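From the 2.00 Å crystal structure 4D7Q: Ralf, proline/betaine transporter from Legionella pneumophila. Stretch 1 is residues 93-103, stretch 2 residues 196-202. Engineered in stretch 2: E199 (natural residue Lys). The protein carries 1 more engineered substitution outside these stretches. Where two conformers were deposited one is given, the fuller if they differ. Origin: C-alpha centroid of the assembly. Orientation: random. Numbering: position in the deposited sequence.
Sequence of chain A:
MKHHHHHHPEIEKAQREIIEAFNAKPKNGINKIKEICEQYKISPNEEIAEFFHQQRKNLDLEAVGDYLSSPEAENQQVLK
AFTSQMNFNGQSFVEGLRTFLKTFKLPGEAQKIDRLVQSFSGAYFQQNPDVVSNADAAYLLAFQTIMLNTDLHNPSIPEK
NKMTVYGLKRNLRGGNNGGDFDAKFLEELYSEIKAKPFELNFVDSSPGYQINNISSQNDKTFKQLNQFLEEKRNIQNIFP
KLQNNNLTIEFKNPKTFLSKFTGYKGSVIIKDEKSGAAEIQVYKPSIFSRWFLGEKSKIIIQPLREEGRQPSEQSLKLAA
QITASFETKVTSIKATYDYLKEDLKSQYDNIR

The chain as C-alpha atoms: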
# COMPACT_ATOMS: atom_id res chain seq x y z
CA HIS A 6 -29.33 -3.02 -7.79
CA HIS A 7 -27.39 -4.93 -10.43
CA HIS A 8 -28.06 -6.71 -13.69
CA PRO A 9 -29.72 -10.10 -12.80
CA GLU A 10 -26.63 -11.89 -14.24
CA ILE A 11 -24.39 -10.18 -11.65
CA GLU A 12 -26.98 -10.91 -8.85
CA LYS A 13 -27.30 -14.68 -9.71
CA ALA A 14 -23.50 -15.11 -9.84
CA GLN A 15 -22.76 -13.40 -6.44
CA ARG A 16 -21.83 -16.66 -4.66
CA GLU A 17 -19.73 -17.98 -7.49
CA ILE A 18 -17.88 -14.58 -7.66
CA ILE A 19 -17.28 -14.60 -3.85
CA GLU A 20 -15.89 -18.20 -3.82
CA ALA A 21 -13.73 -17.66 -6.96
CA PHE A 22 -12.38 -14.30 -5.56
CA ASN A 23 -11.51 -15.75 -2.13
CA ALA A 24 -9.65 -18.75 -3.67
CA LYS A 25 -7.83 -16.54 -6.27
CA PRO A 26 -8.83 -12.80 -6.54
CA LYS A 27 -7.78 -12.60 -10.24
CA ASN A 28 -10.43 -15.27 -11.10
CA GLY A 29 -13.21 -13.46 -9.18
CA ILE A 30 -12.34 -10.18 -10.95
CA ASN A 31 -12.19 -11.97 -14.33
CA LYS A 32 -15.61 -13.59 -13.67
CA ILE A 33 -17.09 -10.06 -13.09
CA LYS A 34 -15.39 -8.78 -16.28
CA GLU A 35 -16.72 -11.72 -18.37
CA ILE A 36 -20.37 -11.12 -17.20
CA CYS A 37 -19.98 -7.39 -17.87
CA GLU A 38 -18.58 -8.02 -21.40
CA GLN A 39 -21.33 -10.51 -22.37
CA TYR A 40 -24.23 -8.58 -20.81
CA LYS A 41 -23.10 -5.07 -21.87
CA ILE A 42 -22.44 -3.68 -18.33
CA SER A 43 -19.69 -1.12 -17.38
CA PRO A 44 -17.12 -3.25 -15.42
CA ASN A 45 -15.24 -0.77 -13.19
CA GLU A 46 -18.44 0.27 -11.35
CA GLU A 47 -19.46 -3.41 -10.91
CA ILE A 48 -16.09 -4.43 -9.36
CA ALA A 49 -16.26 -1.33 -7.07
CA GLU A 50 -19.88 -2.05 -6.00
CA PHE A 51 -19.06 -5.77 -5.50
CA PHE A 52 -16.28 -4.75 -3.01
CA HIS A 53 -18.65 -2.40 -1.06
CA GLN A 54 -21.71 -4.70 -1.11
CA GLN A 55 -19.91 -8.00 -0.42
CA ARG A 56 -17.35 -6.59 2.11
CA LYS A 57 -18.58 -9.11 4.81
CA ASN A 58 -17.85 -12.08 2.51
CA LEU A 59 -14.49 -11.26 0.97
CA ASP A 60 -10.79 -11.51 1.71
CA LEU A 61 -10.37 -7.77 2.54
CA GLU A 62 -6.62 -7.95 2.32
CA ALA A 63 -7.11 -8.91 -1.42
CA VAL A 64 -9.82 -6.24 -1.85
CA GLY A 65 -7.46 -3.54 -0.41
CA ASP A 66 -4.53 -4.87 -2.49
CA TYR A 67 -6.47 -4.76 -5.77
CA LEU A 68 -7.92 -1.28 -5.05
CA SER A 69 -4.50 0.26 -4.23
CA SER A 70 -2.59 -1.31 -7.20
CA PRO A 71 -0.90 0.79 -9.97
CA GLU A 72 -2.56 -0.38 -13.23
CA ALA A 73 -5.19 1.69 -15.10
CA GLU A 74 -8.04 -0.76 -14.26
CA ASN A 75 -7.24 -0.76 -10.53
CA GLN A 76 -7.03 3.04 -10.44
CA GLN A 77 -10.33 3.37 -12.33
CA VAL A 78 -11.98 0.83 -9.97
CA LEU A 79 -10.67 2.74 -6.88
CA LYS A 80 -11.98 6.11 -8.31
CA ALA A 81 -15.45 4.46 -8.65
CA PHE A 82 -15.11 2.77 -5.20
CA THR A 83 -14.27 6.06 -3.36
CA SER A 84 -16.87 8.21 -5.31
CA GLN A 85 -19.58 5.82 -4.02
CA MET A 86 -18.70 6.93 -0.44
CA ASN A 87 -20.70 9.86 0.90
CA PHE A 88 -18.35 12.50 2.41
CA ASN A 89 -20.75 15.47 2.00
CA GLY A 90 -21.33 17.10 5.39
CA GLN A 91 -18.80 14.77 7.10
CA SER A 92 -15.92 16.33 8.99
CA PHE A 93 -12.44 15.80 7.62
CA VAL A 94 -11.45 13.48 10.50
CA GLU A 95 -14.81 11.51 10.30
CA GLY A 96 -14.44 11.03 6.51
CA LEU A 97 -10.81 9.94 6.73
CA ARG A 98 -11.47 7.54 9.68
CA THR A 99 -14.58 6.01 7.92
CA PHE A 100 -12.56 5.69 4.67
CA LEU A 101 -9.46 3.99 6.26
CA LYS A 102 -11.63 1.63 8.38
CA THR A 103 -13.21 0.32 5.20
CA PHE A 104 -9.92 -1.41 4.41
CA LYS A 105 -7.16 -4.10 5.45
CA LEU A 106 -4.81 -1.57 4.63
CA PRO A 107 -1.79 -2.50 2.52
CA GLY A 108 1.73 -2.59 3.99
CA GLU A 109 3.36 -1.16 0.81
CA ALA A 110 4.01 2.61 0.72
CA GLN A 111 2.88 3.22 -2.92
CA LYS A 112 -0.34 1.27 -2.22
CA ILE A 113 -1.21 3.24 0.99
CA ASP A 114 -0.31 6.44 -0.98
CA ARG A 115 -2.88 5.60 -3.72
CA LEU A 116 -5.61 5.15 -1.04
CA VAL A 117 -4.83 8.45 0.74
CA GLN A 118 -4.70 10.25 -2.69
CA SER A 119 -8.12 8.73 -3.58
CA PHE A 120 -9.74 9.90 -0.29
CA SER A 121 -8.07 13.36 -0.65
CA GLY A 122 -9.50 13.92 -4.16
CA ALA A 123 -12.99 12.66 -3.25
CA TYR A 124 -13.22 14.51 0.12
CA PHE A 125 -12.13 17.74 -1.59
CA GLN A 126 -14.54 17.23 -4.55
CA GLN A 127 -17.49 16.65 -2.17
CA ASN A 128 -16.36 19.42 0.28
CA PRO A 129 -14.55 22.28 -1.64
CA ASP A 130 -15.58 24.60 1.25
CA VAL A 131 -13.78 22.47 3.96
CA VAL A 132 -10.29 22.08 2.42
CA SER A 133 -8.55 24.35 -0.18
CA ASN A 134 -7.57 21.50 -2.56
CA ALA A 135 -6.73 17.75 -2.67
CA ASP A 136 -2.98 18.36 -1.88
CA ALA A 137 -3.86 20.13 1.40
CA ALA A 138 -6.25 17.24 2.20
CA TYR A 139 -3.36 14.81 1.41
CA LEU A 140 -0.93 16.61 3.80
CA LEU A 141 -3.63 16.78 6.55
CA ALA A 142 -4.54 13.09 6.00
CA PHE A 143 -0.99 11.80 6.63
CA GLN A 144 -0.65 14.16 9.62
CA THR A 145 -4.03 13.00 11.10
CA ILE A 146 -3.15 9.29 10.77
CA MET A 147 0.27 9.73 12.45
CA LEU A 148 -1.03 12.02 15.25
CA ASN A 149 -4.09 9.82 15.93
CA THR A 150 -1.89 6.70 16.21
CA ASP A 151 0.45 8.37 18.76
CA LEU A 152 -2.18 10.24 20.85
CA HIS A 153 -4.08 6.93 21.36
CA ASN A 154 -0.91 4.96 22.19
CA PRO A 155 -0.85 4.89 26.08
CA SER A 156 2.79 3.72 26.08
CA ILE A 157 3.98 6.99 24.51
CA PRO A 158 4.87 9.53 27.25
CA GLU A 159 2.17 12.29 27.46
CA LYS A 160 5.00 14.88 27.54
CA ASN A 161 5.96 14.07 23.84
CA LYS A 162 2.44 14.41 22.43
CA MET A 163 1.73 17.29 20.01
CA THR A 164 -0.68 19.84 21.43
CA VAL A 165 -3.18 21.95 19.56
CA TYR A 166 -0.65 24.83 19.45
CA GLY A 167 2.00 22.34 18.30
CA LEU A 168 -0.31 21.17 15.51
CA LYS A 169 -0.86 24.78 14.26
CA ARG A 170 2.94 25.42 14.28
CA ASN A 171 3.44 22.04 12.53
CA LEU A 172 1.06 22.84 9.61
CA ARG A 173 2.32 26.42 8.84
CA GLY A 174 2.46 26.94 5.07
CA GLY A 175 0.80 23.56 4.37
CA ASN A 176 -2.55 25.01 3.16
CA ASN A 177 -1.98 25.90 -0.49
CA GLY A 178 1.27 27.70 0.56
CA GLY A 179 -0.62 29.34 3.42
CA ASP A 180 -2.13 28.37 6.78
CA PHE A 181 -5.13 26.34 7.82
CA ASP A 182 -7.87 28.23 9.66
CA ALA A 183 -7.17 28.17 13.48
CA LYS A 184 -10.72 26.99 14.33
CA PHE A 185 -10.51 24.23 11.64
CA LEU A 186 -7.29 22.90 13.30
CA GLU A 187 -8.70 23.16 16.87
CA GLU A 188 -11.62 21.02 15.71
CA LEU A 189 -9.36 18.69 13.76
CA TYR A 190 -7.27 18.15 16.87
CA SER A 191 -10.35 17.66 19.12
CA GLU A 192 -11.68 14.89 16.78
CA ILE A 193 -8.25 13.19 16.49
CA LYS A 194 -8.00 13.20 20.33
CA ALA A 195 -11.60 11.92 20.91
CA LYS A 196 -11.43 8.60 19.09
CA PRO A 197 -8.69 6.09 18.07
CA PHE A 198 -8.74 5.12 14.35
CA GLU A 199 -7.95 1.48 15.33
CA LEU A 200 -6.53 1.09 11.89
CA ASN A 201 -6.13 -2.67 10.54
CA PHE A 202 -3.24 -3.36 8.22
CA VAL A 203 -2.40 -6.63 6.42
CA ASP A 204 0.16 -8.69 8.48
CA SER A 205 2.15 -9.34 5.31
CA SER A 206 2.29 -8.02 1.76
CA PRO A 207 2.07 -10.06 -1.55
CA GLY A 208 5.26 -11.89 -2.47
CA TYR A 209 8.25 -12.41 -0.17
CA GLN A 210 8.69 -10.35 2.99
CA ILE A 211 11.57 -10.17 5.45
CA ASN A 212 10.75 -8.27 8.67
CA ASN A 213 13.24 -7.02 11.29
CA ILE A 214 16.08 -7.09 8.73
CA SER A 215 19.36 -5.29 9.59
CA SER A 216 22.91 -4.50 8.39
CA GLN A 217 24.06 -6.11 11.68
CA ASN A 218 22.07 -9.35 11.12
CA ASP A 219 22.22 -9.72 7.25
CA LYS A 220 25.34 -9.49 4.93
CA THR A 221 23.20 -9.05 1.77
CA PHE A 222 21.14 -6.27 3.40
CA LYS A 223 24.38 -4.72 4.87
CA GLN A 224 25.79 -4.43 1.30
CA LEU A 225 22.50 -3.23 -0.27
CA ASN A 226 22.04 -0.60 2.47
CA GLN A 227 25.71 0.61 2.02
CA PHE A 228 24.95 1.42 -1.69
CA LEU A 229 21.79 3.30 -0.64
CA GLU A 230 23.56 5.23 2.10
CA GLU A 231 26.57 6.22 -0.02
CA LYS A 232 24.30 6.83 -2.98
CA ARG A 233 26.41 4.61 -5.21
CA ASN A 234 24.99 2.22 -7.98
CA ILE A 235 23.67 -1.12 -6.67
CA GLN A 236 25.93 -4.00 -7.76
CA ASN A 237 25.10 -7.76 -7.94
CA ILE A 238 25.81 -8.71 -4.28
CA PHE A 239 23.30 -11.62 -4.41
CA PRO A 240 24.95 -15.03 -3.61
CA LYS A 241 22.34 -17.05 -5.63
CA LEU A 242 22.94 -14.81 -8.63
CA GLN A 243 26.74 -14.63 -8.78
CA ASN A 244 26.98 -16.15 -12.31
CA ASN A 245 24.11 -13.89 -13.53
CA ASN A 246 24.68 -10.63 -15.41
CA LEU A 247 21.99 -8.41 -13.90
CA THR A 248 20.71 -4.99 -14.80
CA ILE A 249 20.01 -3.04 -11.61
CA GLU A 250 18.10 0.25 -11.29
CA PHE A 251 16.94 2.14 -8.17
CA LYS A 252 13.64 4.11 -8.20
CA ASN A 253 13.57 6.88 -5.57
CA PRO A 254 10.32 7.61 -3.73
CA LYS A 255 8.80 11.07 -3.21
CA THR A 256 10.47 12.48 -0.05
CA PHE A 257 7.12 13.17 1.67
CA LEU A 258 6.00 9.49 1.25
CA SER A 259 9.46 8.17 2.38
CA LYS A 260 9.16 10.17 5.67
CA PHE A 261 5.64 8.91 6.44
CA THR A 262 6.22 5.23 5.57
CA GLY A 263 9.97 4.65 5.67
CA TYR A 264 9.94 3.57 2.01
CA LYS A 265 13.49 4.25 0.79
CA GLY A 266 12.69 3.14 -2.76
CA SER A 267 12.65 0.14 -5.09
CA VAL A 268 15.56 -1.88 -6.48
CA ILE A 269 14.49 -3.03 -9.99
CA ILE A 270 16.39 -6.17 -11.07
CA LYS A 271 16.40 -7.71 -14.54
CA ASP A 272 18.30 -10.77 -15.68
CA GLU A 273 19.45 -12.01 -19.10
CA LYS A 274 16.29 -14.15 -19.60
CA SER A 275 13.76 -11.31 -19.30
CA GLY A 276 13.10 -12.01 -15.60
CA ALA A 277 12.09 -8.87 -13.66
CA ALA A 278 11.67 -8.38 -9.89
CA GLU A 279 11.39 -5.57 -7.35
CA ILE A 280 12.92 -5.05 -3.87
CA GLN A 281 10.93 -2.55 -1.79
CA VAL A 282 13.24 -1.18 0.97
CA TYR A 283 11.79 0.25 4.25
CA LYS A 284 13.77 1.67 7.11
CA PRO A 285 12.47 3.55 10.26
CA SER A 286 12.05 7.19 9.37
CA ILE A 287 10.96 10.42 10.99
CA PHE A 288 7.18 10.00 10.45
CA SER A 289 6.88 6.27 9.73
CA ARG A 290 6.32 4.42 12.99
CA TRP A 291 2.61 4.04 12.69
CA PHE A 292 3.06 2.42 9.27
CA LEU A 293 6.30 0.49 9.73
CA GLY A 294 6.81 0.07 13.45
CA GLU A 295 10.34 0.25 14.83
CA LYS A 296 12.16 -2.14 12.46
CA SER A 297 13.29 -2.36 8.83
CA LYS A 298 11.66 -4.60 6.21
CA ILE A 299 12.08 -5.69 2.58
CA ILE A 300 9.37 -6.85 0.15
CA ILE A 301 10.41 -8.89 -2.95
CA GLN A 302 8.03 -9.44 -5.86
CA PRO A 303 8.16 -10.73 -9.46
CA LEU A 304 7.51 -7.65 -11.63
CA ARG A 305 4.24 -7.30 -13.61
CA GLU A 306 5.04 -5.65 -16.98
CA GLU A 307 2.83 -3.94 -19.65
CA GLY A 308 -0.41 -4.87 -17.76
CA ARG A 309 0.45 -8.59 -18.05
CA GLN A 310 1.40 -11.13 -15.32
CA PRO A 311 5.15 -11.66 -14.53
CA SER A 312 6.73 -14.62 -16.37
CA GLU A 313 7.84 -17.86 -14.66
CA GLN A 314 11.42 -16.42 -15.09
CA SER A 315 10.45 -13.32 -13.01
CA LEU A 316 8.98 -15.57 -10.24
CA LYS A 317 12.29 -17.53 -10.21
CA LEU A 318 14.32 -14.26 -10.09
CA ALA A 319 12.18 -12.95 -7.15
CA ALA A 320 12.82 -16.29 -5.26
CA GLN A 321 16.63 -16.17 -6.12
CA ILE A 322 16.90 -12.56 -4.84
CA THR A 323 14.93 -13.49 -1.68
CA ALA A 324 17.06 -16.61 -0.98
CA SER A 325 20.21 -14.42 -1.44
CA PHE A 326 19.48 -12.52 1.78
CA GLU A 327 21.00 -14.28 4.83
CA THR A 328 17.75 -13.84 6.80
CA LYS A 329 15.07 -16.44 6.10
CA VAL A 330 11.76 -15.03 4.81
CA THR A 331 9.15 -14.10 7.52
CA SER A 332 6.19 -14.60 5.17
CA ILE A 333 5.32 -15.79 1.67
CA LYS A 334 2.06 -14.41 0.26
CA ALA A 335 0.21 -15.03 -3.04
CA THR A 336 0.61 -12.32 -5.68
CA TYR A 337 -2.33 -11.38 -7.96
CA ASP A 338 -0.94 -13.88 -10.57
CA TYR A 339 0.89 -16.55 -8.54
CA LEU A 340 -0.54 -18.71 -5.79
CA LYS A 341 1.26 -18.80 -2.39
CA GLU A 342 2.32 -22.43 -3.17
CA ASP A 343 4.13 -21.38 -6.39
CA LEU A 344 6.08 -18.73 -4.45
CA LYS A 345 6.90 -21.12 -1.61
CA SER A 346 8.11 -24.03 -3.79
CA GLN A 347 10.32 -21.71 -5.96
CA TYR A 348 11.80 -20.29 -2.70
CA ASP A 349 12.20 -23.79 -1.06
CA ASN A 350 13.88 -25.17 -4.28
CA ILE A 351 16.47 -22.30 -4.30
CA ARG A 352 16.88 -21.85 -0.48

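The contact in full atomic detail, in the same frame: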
# COMPACT_ATOMS: atom_id res chain seq x y z
N PHE A 93 -13.60 16.34 8.28
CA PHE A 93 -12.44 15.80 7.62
C PHE A 93 -11.99 14.52 8.35
O PHE A 93 -11.83 13.52 7.76
CB PHE A 93 -11.30 16.81 7.52
CG PHE A 93 -10.06 16.25 6.92
CD1 PHE A 93 -9.90 16.23 5.57
CD2 PHE A 93 -9.08 15.74 7.69
CE1 PHE A 93 -8.78 15.70 5.00
CE2 PHE A 93 -7.96 15.20 7.13
CZ PHE A 93 -7.80 15.18 5.79
N VAL A 94 -11.86 14.61 9.65
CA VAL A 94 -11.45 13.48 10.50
C VAL A 94 -12.45 12.30 10.39
O VAL A 94 -12.01 11.16 10.21
CB VAL A 94 -11.17 13.92 11.97
CG1 VAL A 94 -10.86 12.73 12.88
CG2 VAL A 94 -10.05 14.94 12.03
N GLU A 95 -13.78 12.57 10.43
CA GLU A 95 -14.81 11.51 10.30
C GLU A 95 -14.67 10.78 8.96
O GLU A 95 -14.75 9.56 8.93
CB GLU A 95 -16.25 12.07 10.38
CG GLU A 95 -16.71 12.58 11.73
CD GLU A 95 -18.07 13.26 11.75
OE1 GLU A 95 -18.45 13.92 10.75
OE2 GLU A 95 -18.75 13.16 12.79
N GLY A 96 -14.56 11.55 7.87
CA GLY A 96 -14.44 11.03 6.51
C GLY A 96 -13.21 10.17 6.33
O GLY A 96 -13.30 9.05 5.81
N LEU A 97 -12.06 10.66 6.82
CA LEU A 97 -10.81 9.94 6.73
C LEU A 97 -10.86 8.66 7.57
O LEU A 97 -10.44 7.62 7.08
CB LEU A 97 -9.60 10.83 7.11
CG LEU A 97 -8.23 10.15 7.21
CD1 LEU A 97 -7.72 9.73 5.82
CD2 LEU A 97 -7.23 11.08 7.83
N ARG A 98 -11.37 8.72 8.80
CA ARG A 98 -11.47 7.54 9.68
C ARG A 98 -12.40 6.48 9.05
O ARG A 98 -12.01 5.32 8.92
CB ARG A 98 -11.94 7.95 11.09
CG ARG A 98 -12.02 6.81 12.12
CD ARG A 98 -12.45 7.35 13.48
NE ARG A 98 -13.82 7.87 13.43
CZ ARG A 98 -14.17 9.13 13.69
NH1 ARG A 98 -13.27 10.01 14.09
NH2 ARG A 98 -15.44 9.50 13.58
N THR A 99 -13.58 6.90 8.59
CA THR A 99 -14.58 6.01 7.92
C THR A 99 -13.96 5.35 6.70
O THR A 99 -14.14 4.16 6.50
CB THR A 99 -15.84 6.81 7.54
OG1 THR A 99 -16.35 7.40 8.73
CG2 THR A 99 -16.92 5.95 6.89
N PHE A 100 -13.24 6.15 5.88
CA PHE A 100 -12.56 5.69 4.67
C PHE A 100 -11.52 4.59 4.99
O PHE A 100 -11.58 3.50 4.42
CB PHE A 100 -11.86 6.88 3.95
CG PHE A 100 -11.02 6.45 2.75
CD1 PHE A 100 -11.62 6.20 1.51
CD2 PHE A 100 -9.65 6.26 2.87
CE1 PHE A 100 -10.86 5.81 0.41
CE2 PHE A 100 -8.88 5.86 1.78
CZ PHE A 100 -9.49 5.63 0.55
N LEU A 101 -10.54 4.91 5.86
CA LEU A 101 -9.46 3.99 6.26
C LEU A 101 -9.98 2.70 6.89
O LEU A 101 -9.44 1.61 6.62
CB LEU A 101 -8.50 4.72 7.23
CG LEU A 101 -7.69 5.88 6.61
CD1 LEU A 101 -6.82 6.49 7.65
CD2 LEU A 101 -6.81 5.41 5.41
N LYS A 102 -11.03 2.81 7.72
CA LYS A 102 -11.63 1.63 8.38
C LYS A 102 -12.40 0.68 7.45
O LYS A 102 -12.73 -0.44 7.84
CB LYS A 102 -12.43 2.01 9.63
CG LYS A 102 -11.53 2.43 10.78
CD LYS A 102 -10.86 1.19 11.42
CE LYS A 102 -11.72 0.56 12.50
NZ LYS A 102 -11.20 -0.77 12.91
N THR A 103 -12.68 1.15 6.25
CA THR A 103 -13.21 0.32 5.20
C THR A 103 -12.23 -0.78 4.77
O THR A 103 -12.62 -1.82 4.38
CB THR A 103 -13.58 1.14 3.96
OG1 THR A 103 -14.36 2.26 4.33
CG2 THR A 103 -14.36 0.34 3.03
N LYS A 196 -11.21 9.97 19.48
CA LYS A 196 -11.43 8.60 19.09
C LYS A 196 -10.22 7.98 18.39
O LYS A 196 -9.71 8.57 17.44
CB LYS A 196 -12.67 8.58 18.16
CG LYS A 196 -13.35 7.22 17.99
CD LYS A 196 -14.66 7.35 17.20
CE LYS A 196 -15.86 7.63 18.08
NZ LYS A 196 -17.11 7.83 17.30
N PRO A 197 -9.79 6.76 18.80
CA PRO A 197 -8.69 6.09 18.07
C PRO A 197 -9.18 5.60 16.70
O PRO A 197 -10.33 5.17 16.59
CB PRO A 197 -8.34 4.90 18.97
CG PRO A 197 -9.59 4.59 19.74
CD PRO A 197 -10.33 5.90 19.89
N PHE A 198 -8.33 5.64 15.67
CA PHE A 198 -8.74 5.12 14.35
C PHE A 198 -8.85 3.61 14.38
O PHE A 198 -9.68 3.04 13.67
CB PHE A 198 -7.75 5.54 13.25
CG PHE A 198 -7.93 6.92 12.66
CD1 PHE A 198 -8.66 7.90 13.33
CD2 PHE A 198 -7.36 7.25 11.43
CE1 PHE A 198 -8.78 9.19 12.81
CE2 PHE A 198 -7.50 8.53 10.90
CZ PHE A 198 -8.24 9.49 11.58
N GLU A 199 -8.00 2.95 15.21
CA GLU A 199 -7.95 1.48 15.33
C GLU A 199 -7.79 0.85 13.95
O GLU A 199 -8.55 -0.04 13.53
CB GLU A 199 -9.14 0.90 16.11
CG GLU A 199 -9.31 1.55 17.47
CD GLU A 199 -10.17 0.79 18.45
OE1 GLU A 199 -11.33 0.47 18.09
OE2 GLU A 199 -9.72 0.58 19.60
N LEU A 200 -6.80 1.38 13.26
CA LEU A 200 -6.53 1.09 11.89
C LEU A 200 -6.20 -0.44 11.68
O LEU A 200 -5.54 -0.96 12.55
CB LEU A 200 -5.39 1.93 11.32
CG LEU A 200 -5.81 3.31 10.90
CD1 LEU A 200 -4.81 3.99 9.99
CD2 LEU A 200 -7.22 3.41 10.37
N ASN A 201 -6.57 -1.32 10.71
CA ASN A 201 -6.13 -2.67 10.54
C ASN A 201 -5.38 -2.77 9.26
O ASN A 201 -5.91 -2.43 8.23
CB ASN A 201 -7.32 -3.60 10.53
CG ASN A 201 -8.20 -3.40 11.72
OD1 ASN A 201 -7.74 -3.41 12.83
ND2 ASN A 201 -9.48 -3.19 11.49
N PHE A 202 -4.13 -3.14 9.37
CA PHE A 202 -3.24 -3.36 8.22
C PHE A 202 -3.09 -4.84 7.97
O PHE A 202 -3.22 -5.63 8.91
CB PHE A 202 -1.84 -2.77 8.50
CG PHE A 202 -1.79 -1.26 8.61
CD1 PHE A 202 -2.00 -0.63 9.83
CD2 PHE A 202 -1.52 -0.48 7.50
CE1 PHE A 202 -1.94 0.76 9.94
CE2 PHE A 202 -1.50 0.92 7.59
CZ PHE A 202 -1.69 1.53 8.81
O HOH W 1 -10.84 10.21 15.57
O HOH W 2 -8.31 -0.18 8.62

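How do the two backbones lie against each other? Stretch 1 is helical from F93, with i to i+4 hydrogen bonds such as R98 N to V94 O (2.9 Å), while stretch 2 runs past it without regular helix or strand. The CA atoms of R98 and F198 lie 5.9 Å apart and those of K102 and L200 6.2 Å, so both chains advance in the same direction here.

What fills the space between them? F198 contributes the largest share. R98 lies over one face of its ring, with R98 CB 4.0 Å from the ring centroid, a CH-pi contact. Near the ring plane, V94 CG1 approaches F198 CE1 at 4.1 Å and L97 CD2 approaches F198 CE2 at 4.0 Å. One turn beyond L97, L101 CB packs on L200 CD2 at 3.6 Å.

Where do polar groups join the stretches? K102 folds its side chain so that NZ donates a hydrogen bond to E199 O (2.8 Å); because the acceptor is backbone, the engineered E199 carboxylate takes no part in it. Water 1 links R98 NH1 (2.9 Å) to K196 O (2.7 Å), and water 2 bridges L101 O and N201 N, each at 2.9 Å.

Do R98 and K196 touch? K196 CD covers one guanidinium face, 3.9 Å from R98 NE; the like charges R98 NH2 and K196 NZ are 4.4 Å apart.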